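Local coordinates for protein aminopentol aminotransferase (Sphingopyxis macrogoltabida, PDB 6HBS) that transfers the amino group of aminopentol (hydrolysed fumonisin B1) to pyruvate with pyridoxal 5'-phosphate as cofactor, a step in fumonisin degradation, at residues A216-C219 / C220-G224; G324-A327 / Q328-H332; A350-P353 / D354-G358. One frame throughout, in Å; residues are numbered along the deposited sequence.

All three contacts are local, each within one continuous run of chain, and they follow one another in series without nesting or crossing. Contact 1 comes first, in the last turns of helix 210-223, which leads into strand 226-230 of the seven-stranded sheet. Contact 2 lies near the C-terminal end of helix 310-332, ahead of strand 336-339. Contact 3 forms the turn and helix start that link strand 346-349 to helix 356-367. Contacts 2 and 3 are neighbours, their centres about 17 Å apart, whereas contact 1 lies about 44 Å and 40 Å from them, centre to centre.

Contact 1 of 3, residues A216-C219 / C220-G224; sequences ARKC and CDETG
R217 and D221, one helical turn apart, form a salt bridge in which R217 NH2 stands 3.0 Å from D221 OD1. The guanidinium and carboxylate planes are only 19° apart, although the two side chains cross at about a right angle. With CG anti to the backbone N (chi1 176°) and bends at chi2 and chi3, the arginine folds forward along the helix; its length also lets it bond E250 O through NH1 and D252 through NH2. K218 and E222 repeat the i to i+4 pairing on an exposed face, but loosely: K218 NZ is 3.9 Å from E222 OE1.

Backbone bonds of the alpha-helix run from C220, D221 and E222 to A216, R217 and K218. At the end, C219 O accepts both T223 N and, at 2.8 Å, T223 OG1, from opposite faces of its carbonyl plane. G224 then leaves the helix with positive phi, which glycine tolerates well.

For packing, the small C219 and C220 suit the buried side, where both meet F182 of helix 175-184. The chemistry thus implies a two-sided helix end, apolar where it packs on helix 175-184 and charged where R217 meets D221, D252 and E250 O, with R217 probably balanced by two acids.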
ATOM      1  N   ALA A 216      -2.294 -22.135 -20.909  1.00 22.96           N
ATOM      2  CA  ALA A 216      -1.773 -21.699 -19.620  1.00 21.88           C
ATOM      3  C   ALA A 216      -2.200 -22.704 -18.546  1.00 21.56           C
ATOM      4  O   ALA A 216      -1.379 -23.142 -17.714  1.00 23.35           O
ATOM      5  CB  ALA A 216      -2.241 -20.282 -19.322  1.00 23.24           C
ATOM      6  N   ARG A 217      -3.478 -23.089 -18.569  1.00 20.75           N
ATOM      7  CA  ARG A 217      -4.027 -23.912 -17.487  1.00 21.70           C
ATOM      8  C   ARG A 217      -3.420 -25.320 -17.568  1.00 23.48           C
ATOM      9  O   ARG A 217      -3.074 -25.922 -16.559  1.00 21.91           O
ATOM     10  CB  ARG A 217      -5.553 -23.940 -17.551  1.00 21.53           C
ATOM     11  CG  ARG A 217      -6.246 -24.839 -16.527  1.00 23.41           C
ATOM     12  CD  ARG A 217      -6.148 -24.405 -15.062  1.00 21.94           C
ATOM     13  NE  ARG A 217      -4.859 -24.678 -14.444  1.00 23.18           N
ATOM     14  CZ  ARG A 217      -4.482 -24.302 -13.213  1.00 25.81           C
ATOM     15  NH1 ARG A 217      -5.181 -23.402 -12.533  1.00 26.39           N
ATOM     16  NH2 ARG A 217      -3.397 -24.832 -12.663  1.00 25.98           N
ATOM     17  N   LYS A 218      -3.300 -25.849 -18.786  1.00 23.83           N
ATOM     18  CA  LYS A 218      -2.767 -27.207 -18.996  1.00 27.08           C
ATOM     19  C   LYS A 218      -1.272 -27.304 -18.656  1.00 23.72           C
ATOM     20  O   LYS A 218      -0.848 -28.256 -18.031  1.00 25.96           O
ATOM     21  CB  LYS A 218      -3.046 -27.649 -20.440  1.00 33.23           C
ATOM     22  CG  LYS A 218      -2.440 -28.992 -20.824  1.00 40.44           C
ATOM     23  CD  LYS A 218      -2.613 -29.350 -22.299  1.00 47.85           C
ATOM     24  CE  LYS A 218      -1.794 -28.484 -23.239  1.00 55.65           C
ATOM     25  NZ  LYS A 218      -0.336 -28.661 -23.022  1.00 60.35           N
ATOM     26  N   CYS A 219      -0.450 -26.345 -19.063  1.00 22.58           N
ATOM     27  CA  CYS A 219       0.951 -26.375 -18.718  1.00 23.69           C
ATOM     28  C   CYS A 219       1.132 -26.255 -17.199  1.00 22.96           C
ATOM     29  O   CYS A 219       2.002 -26.921 -16.605  1.00 22.31           O
ATOM     30  CB  CYS A 219       1.721 -25.266 -19.415  1.00 26.33           C
ATOM     31  SG  CYS A 219       1.861 -25.549 -21.200  1.00 29.59           S
ATOM     32  N   CYS A 220       0.319 -25.404 -16.568  1.00 21.44           N
ATOM     33  CA  CYS A 220       0.389 -25.274 -15.128  1.00 21.38           C
ATOM     34  C   CYS A 220       0.008 -26.611 -14.484  1.00 21.90           C
ATOM     35  O   CYS A 220       0.730 -27.110 -13.634  1.00 23.19           O
ATOM     36  CB  CYS A 220      -0.480 -24.116 -14.631  1.00 20.98           C
ATOM     37  SG  CYS A 220       0.327 -22.515 -14.863  1.00 21.32           S
ATOM     38  N   ASP A 221      -1.108 -27.195 -14.932  1.00 24.86           N
ATOM     39  CA  ASP A 221      -1.559 -28.499 -14.445  1.00 27.93           C
ATOM     40  C   ASP A 221      -0.436 -29.539 -14.566  1.00 29.47           C
ATOM     41  O   ASP A 221      -0.141 -30.248 -13.601  1.00 28.14           O
ATOM     42  CB  ASP A 221      -2.819 -28.987 -15.164  1.00 27.72           C
ATOM     43  CG  ASP A 221      -4.095 -28.282 -14.730  1.00 29.70           C
ATOM     44  OD1 ASP A 221      -4.061 -27.577 -13.714  1.00 30.70           O
ATOM     45  OD2 ASP A 221      -5.101 -28.408 -15.425  1.00 31.49           O
ATOM     46  N   GLU A 222       0.185 -29.642 -15.737  1.00 30.00           N
ATOM     47  CA  GLU A 222       1.146 -30.735 -15.953  1.00 33.32           C
ATOM     48  C   GLU A 222       2.420 -30.510 -15.122  1.00 32.19           C
ATOM     49  O   GLU A 222       3.082 -31.461 -14.770  1.00 31.04           O
ATOM     50  CB  GLU A 222       1.432 -30.902 -17.445  1.00 36.36           C
ATOM     51  CG  GLU A 222       0.306 -31.620 -18.185  1.00 44.35           C
ATOM     52  CD  GLU A 222       0.324 -31.533 -19.715  1.00 53.04           C
ATOM     53  OE1 GLU A 222       1.295 -30.954 -20.270  1.00 61.36           O
ATOM     54  OE2 GLU A 222      -0.652 -32.017 -20.354  1.00 51.92           O
ATOM     55  N   THR A 223       2.774 -29.263 -14.792  1.00 27.81           N
ATOM     56  CA  THR A 223       4.070 -29.009 -14.121  1.00 28.09           C
ATOM     57  C   THR A 223       3.943 -28.751 -12.615  1.00 26.12           C
ATOM     58  O   THR A 223       4.957 -28.731 -11.937  1.00 27.67           O
ATOM     59  CB  THR A 223       4.816 -27.821 -14.731  1.00 26.95           C
ATOM     60  OG1 THR A 223       3.999 -26.659 -14.601  1.00 25.59           O
ATOM     61  CG2 THR A 223       5.178 -28.064 -16.182  1.00 29.87           C
ATOM     62  N   GLY A 224       2.740 -28.468 -12.117  1.00 27.77           N
ATOM     63  CA  GLY A 224       2.582 -28.017 -10.708  1.00 26.97           C
ATOM     64  C   GLY A 224       2.750 -26.503 -10.520  1.00 28.69           C
ATOM     65  O   GLY A 224       2.547 -26.006  -9.422  1.00 27.35           O
TER

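Contact 2 of 3, residues G324-A327 / Q328-H332; sequences GLEA and QSQRH
E326 and Q330 face each other across one turn of alpha-helix, the i to i+4 spacing that brings side chains onto the same flank. E326 has its CG swung to the side opposite the backbone N and bends at chi2, which turns its carboxylate forward to Q330. Q330 NE2 donates an N-H to E326 OE1 at 3.1 Å, meeting that oxygen nearly along its C-O axis. The carboxylate and amide planes stand 69° apart, strongly twisted against each other, and a single N-H makes the link. Both residues are exposed, a place that suits long polar chains.

S329 folds its hydroxyl back onto its own helix. S329 OG lies between the backbone N and the carbonyl carbon (chi1 74°) and gives a bond of 2.7 Å to E326 O, which also receives Q330 N. A small hydroxyl fits here because the helix itself satisfies it, while the side chain also touches L336 of strand 336-339.

On another side, Q328 stretches out beyond CG past L325, whose CD2 lies 3.9 Å from Q328 OE1. Both ends of the glutamine amide are used by helix 386-405: NE2 bonds L393 O and OE1 bonds T396. L325 adds its branched apolar end to the same interface, and R331 adds a salt bridge to D397. Nearby, the H332 ring meets F400 with the planes about 20° apart. Its rotation is fixed by H332 ND1, which points in the ring plane at Q328 O, 3.1 Å away and already bonded to H332 N from the opposite face.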
ATOM      1  N   GLY A 324     -21.772   5.130 -30.928  1.00 20.91           N
ATOM      2  CA  GLY A 324     -21.766   6.528 -31.242  1.00 20.96           C
ATOM      3  C   GLY A 324     -20.484   6.980 -31.915  1.00 22.16           C
ATOM      4  O   GLY A 324     -20.514   7.775 -32.896  1.00 19.77           O
ATOM      5  N   LEU A 325     -19.335   6.543 -31.370  1.00 21.01           N
ATOM      6  CA  LEU A 325     -18.028   6.970 -31.876  1.00 21.14           C
ATOM      7  C   LEU A 325     -17.762   6.354 -33.246  1.00 21.17           C
ATOM      8  O   LEU A 325     -17.167   6.989 -34.096  1.00 22.11           O
ATOM      9  CB  LEU A 325     -16.915   6.611 -30.879  1.00 21.42           C
ATOM     10  CG  LEU A 325     -16.866   7.466 -29.604  1.00 21.53           C
ATOM     11  CD1 LEU A 325     -15.770   6.985 -28.644  1.00 21.83           C
ATOM     12  CD2 LEU A 325     -16.647   8.922 -29.942  1.00 21.86           C
ATOM     13  N   GLU A 326     -18.248   5.136 -33.471  1.00 22.74           N
ATOM     14  CA  GLU A 326     -18.104   4.487 -34.764  1.00 23.40           C
ATOM     15  C   GLU A 326     -18.815   5.362 -35.808  1.00 23.84           C
ATOM     16  O   GLU A 326     -18.219   5.742 -36.863  1.00 23.02           O
ATOM     17  CB  GLU A 326     -18.651   3.063 -34.660  1.00 26.36           C
ATOM     18  CG  GLU A 326     -18.840   2.357 -35.995  1.00 32.98           C
ATOM     19  CD  GLU A 326     -17.554   2.145 -36.765  1.00 38.41           C
ATOM     20  OE1 GLU A 326     -17.577   2.261 -38.035  1.00 40.23           O
ATOM     21  OE2 GLU A 326     -16.524   1.943 -36.098  1.00 37.09           O
ATOM     22  N   ALA A 327     -20.059   5.736 -35.497  1.00 22.32           N
ATOM     23  CA  ALA A 327     -20.906   6.515 -36.460  1.00 24.10           C
ATOM     24  C   ALA A 327     -20.240   7.872 -36.718  1.00 25.31           C
ATOM     25  O   ALA A 327     -20.050   8.288 -37.868  1.00 24.60           O
ATOM     26  CB  ALA A 327     -22.330   6.644 -35.963  1.00 24.10           C
ATOM     27  N   GLN A 328     -19.773   8.539 -35.657  1.00 26.10           N
ATOM     28  CA  GLN A 328     -19.147   9.860 -35.828  1.00 25.09           C
ATOM     29  C   GLN A 328     -17.853   9.787 -36.634  1.00 26.69           C
ATOM     30  O   GLN A 328     -17.598  10.689 -37.418  1.00 29.18           O
ATOM     31  CB  GLN A 328     -18.822  10.503 -34.482  1.00 26.80           C
ATOM     32  CG  GLN A 328     -20.041  11.030 -33.766  1.00 26.82           C
ATOM     33  CD  GLN A 328     -19.698  11.599 -32.407  1.00 30.23           C
ATOM     34  OE1 GLN A 328     -18.535  11.642 -31.984  1.00 27.38           O
ATOM     35  NE2 GLN A 328     -20.718  12.099 -31.750  1.00 28.54           N
ATOM     36  N   SER A 329     -17.051   8.738 -36.419  1.00 28.73           N
ATOM     37  CA  SER A 329     -15.770   8.543 -37.115  1.00 28.47           C
ATOM     38  C   SER A 329     -15.985   8.374 -38.627  1.00 29.17           C
ATOM     39  O   SER A 329     -15.295   8.986 -39.401  1.00 30.32           O
ATOM     40  CB  SER A 329     -14.972   7.396 -36.547  1.00 29.20           C
ATOM     41  OG  SER A 329     -15.513   6.140 -36.921  1.00 38.78           O
ATOM     42  N   GLN A 330     -16.950   7.542 -39.028  1.00 28.09           N
ATOM     43  CA  GLN A 330     -17.302   7.386 -40.441  1.00 30.60           C
ATOM     44  C   GLN A 330     -17.734   8.737 -41.045  1.00 31.54           C
ATOM     45  O   GLN A 330     -17.308   9.076 -42.148  1.00 33.64           O
ATOM     46  CB  GLN A 330     -18.367   6.300 -40.590  1.00 30.59           C
ATOM     47  CG  GLN A 330     -17.801   4.887 -40.547  1.00 31.34           C
ATOM     48  CD  GLN A 330     -18.633   3.907 -41.343  1.00 32.98           C
ATOM     49  OE1 GLN A 330     -18.849   4.096 -42.550  1.00 34.46           O
ATOM     50  NE2 GLN A 330     -19.091   2.836 -40.688  1.00 27.26           N
ATOM     51  N   ARG A 331     -18.536   9.515 -40.303  1.00 31.71           N
ATOM     52  CA  ARG A 331     -19.138  10.770 -40.756  1.00 38.06           C
ATOM     53  C   ARG A 331     -18.065  11.838 -41.013  1.00 40.37           C
ATOM     54  O   ARG A 331     -18.206  12.664 -41.910  1.00 41.89           O
ATOM     55  CB  ARG A 331     -20.162  11.256 -39.718  1.00 43.27           C
ATOM     56  CG  ARG A 331     -20.970  12.470 -40.154  1.00 50.94           C
ATOM     57  CD  ARG A 331     -22.009  12.906 -39.132  1.00 55.66           C
ATOM     58  NE  ARG A 331     -21.454  13.812 -38.129  1.00 65.71           N
ATOM     59  CZ  ARG A 331     -21.078  15.071 -38.362  1.00 72.75           C
ATOM     60  NH1 ARG A 331     -21.142  15.575 -39.586  1.00 77.56           N
ATOM     61  NH2 ARG A 331     -20.638  15.826 -37.370  1.00 78.72           N
ATOM     62  N   HIS A 332     -17.021  11.854 -40.185  1.00 39.45           N
ATOM     63  CA  HIS A 332     -15.943  12.836 -40.263  1.00 38.38           C
ATOM     64  C   HIS A 332     -14.741  12.314 -41.071  1.00 38.68           C
ATOM     65  O   HIS A 332     -13.787  13.070 -41.285  1.00 40.73           O
ATOM     66  CB  HIS A 332     -15.484  13.204 -38.847  1.00 39.40           C
ATOM     67  CG  HIS A 332     -16.378  14.154 -38.132  1.00 38.06           C
ATOM     68  ND1 HIS A 332     -17.298  13.732 -37.200  1.00 41.31           N
ATOM     69  CD2 HIS A 332     -16.453  15.499 -38.168  1.00 39.87           C
ATOM     70  CE1 HIS A 332     -17.919  14.777 -36.699  1.00 40.05           C
ATOM     71  NE2 HIS A 332     -17.415  15.879 -37.277  1.00 41.64           N
TER

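Contact 3 of 3, residues A350-P353 / D354-G358; sequences ADDP and DFRIG
D352 uses both carboxylate oxygens to receive backbone N-H groups from the first turn of helix 356-367, although the residue at the N-cap position is F355, three places further on. D352 OD1 takes I357 N at 2.9 Å and D352 OD2 takes G358 N at 2.8 Å. Both donors come from the syn side, 34° and 32° out of the carboxylate plane. The acid reaches them because its CG points directly away from its own backbone N (chi1 -179°), and two bonds fix the rotation of a buried group. The helix start would probably also stabilise its negative charge. An alanine here would remove both acceptors and is likely to leave I357 N and G358 N without their mates at the helix start.

The acid sits at the head of a type I beta turn, D352 to F355, closed by F355 N on D352 O. P353 suits the second position, its ring holding phi near the value the turn needs. D354 makes an Asx turn with R356 N through OD1, and R356 grips the carboxylate side-on, with R356 NH2 2.8 Å from D354 OD2. This pairing probably eases the nearness of two acids, whose OD1 atoms on D352 and D354 are 4.1 Å apart. I357 lays its CG1 beside D352 OD1, covering the carboxylate with an apolar branch. G358 has no CB, which would come tight against D352 OD2.

The turn joins strand 346-349 to helix 356-367: the F355 ring meets F348 of that strand and F202 edge-to-face, while I357 on the helix packs against F407 in the loop that follows helix 386-405 in the chain.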
ATOM      1  N   ALA A 350      -6.712   5.115 -36.305  1.00 27.97           N
ATOM      2  CA  ALA A 350      -5.945   4.361 -37.321  1.00 29.90           C
ATOM      3  C   ALA A 350      -4.910   5.307 -37.949  1.00 30.87           C
ATOM      4  O   ALA A 350      -5.158   6.478 -38.043  1.00 31.65           O
ATOM      5  CB  ALA A 350      -6.872   3.768 -38.364  1.00 30.99           C
ATOM      6  N   ASP A 351      -3.727   4.789 -38.297  1.00 34.54           N
ATOM      7  CA  ASP A 351      -2.678   5.540 -39.058  1.00 35.29           C
ATOM      8  C   ASP A 351      -2.235   6.785 -38.292  1.00 34.41           C
ATOM      9  O   ASP A 351      -2.090   7.874 -38.893  1.00 30.71           O
ATOM     10  CB  ASP A 351      -3.175   5.962 -40.447  1.00 40.10           C
ATOM     11  CG  ASP A 351      -3.747   4.807 -41.240  1.00 44.37           C
ATOM     12  OD1 ASP A 351      -3.052   3.783 -41.320  1.00 47.29           O
ATOM     13  OD2 ASP A 351      -4.906   4.926 -41.722  1.00 47.83           O
ATOM     14  N   ASP A 352      -2.008   6.625 -36.979  1.00 30.80           N
ATOM     15  CA  ASP A 352      -1.624   7.746 -36.081  1.00 30.58           C
ATOM     16  C   ASP A 352      -0.401   7.314 -35.266  1.00 33.65           C
ATOM     17  O   ASP A 352      -0.396   7.343 -34.039  1.00 33.10           O
ATOM     18  CB  ASP A 352      -2.834   8.140 -35.232  1.00 29.47           C
ATOM     19  CG  ASP A 352      -2.604   9.291 -34.279  1.00 28.59           C
ATOM     20  OD1 ASP A 352      -1.784  10.146 -34.593  1.00 27.20           O
ATOM     21  OD2 ASP A 352      -3.283   9.321 -33.224  1.00 27.92           O
ATOM     22  N   PRO A 353       0.706   6.901 -35.915  1.00 35.72           N
ATOM     23  CA  PRO A 353       1.780   6.212 -35.203  1.00 34.25           C
ATOM     24  C   PRO A 353       2.501   7.072 -34.152  1.00 34.41           C
ATOM     25  O   PRO A 353       3.073   6.503 -33.212  1.00 34.91           O
ATOM     26  CB  PRO A 353       2.726   5.767 -36.333  1.00 36.62           C
ATOM     27  CG  PRO A 353       2.458   6.744 -37.452  1.00 34.70           C
ATOM     28  CD  PRO A 353       0.981   7.075 -37.348  1.00 35.77           C
ATOM     29  N   ASP A 354       2.467   8.407 -34.265  1.00 31.25           N
ATOM     30  CA  ASP A 354       3.061   9.213 -33.191  1.00 34.67           C
ATOM     31  C   ASP A 354       1.980   9.830 -32.288  1.00 28.68           C
ATOM     32  O   ASP A 354       2.281  10.689 -31.457  1.00 26.97           O
ATOM     33  CB  ASP A 354       4.033  10.268 -33.714  1.00 36.07           C
ATOM     34  CG  ASP A 354       3.394  11.309 -34.605  1.00 39.52           C
ATOM     35  OD1 ASP A 354       2.142  11.334 -34.711  1.00 36.83           O
ATOM     36  OD2 ASP A 354       4.163  12.107 -35.155  1.00 43.50           O
ATOM     37  N   PHE A 355       0.728   9.394 -32.460  1.00 28.21           N
ATOM     38  CA  PHE A 355      -0.385   9.739 -31.556  1.00 27.89           C
ATOM     39  C   PHE A 355      -0.779  11.213 -31.658  1.00 26.33           C
ATOM     40  O   PHE A 355      -1.622  11.670 -30.875  1.00 25.91           O
ATOM     41  CB  PHE A 355      -0.074   9.332 -30.105  1.00 24.53           C
ATOM     42  CG  PHE A 355      -0.250   7.855 -29.869  1.00 25.93           C
ATOM     43  CD1 PHE A 355       0.743   6.959 -30.250  1.00 25.71           C
ATOM     44  CD2 PHE A 355      -1.417   7.356 -29.303  1.00 24.72           C
ATOM     45  CE1 PHE A 355       0.575   5.595 -30.082  1.00 26.29           C
ATOM     46  CE2 PHE A 355      -1.577   5.991 -29.126  1.00 24.21           C
ATOM     47  CZ  PHE A 355      -0.579   5.113 -29.501  1.00 26.98           C
ATOM     48  N   ARG A 356      -0.292  11.940 -32.670  1.00 29.22           N
ATOM     49  CA  ARG A 356      -0.592  13.390 -32.759  1.00 29.82           C
ATOM     50  C   ARG A 356      -2.103  13.640 -32.963  1.00 27.31           C
ATOM     51  O   ARG A 356      -2.630  14.653 -32.438  1.00 27.00           O
ATOM     52  CB  ARG A 356       0.246  14.069 -33.849  1.00 34.32           C
ATOM     53  CG  ARG A 356      -0.323  13.962 -35.255  1.00 37.53           C
ATOM     54  CD  ARG A 356       0.518  14.682 -36.305  1.00 39.98           C
ATOM     55  NE  ARG A 356       1.850  14.101 -36.431  1.00 43.53           N
ATOM     56  CZ  ARG A 356       2.897  14.716 -36.980  1.00 48.79           C
ATOM     57  NH1 ARG A 356       2.795  15.963 -37.412  1.00 47.49           N
ATOM     58  NH2 ARG A 356       4.046  14.080 -37.096  1.00 47.76           N
ATOM     59  N   ILE A 357      -2.799  12.747 -33.684  1.00 23.80           N
ATOM     60  CA  ILE A 357      -4.245  12.893 -33.919  1.00 25.18           C
ATOM     61  C   ILE A 357      -5.020  12.601 -32.628  1.00 24.27           C
ATOM     62  O   ILE A 357      -5.910  13.353 -32.252  1.00 23.05           O
ATOM     63  CB  ILE A 357      -4.767  11.999 -35.050  1.00 26.55           C
ATOM     64  CG1 ILE A 357      -3.996  12.199 -36.359  1.00 28.01           C
ATOM     65  CG2 ILE A 357      -6.250  12.243 -35.243  1.00 27.21           C
ATOM     66  CD1 ILE A 357      -4.443  11.249 -37.466  1.00 29.43           C
ATOM     67  N   GLY A 358      -4.694  11.467 -31.993  1.00 24.65           N
ATOM     68  CA  GLY A 358      -5.317  11.031 -30.765  1.00 23.28           C
ATOM     69  C   GLY A 358      -5.174  12.050 -29.646  1.00 22.42           C
ATOM     70  O   GLY A 358      -6.120  12.265 -28.877  1.00 22.16           O
TER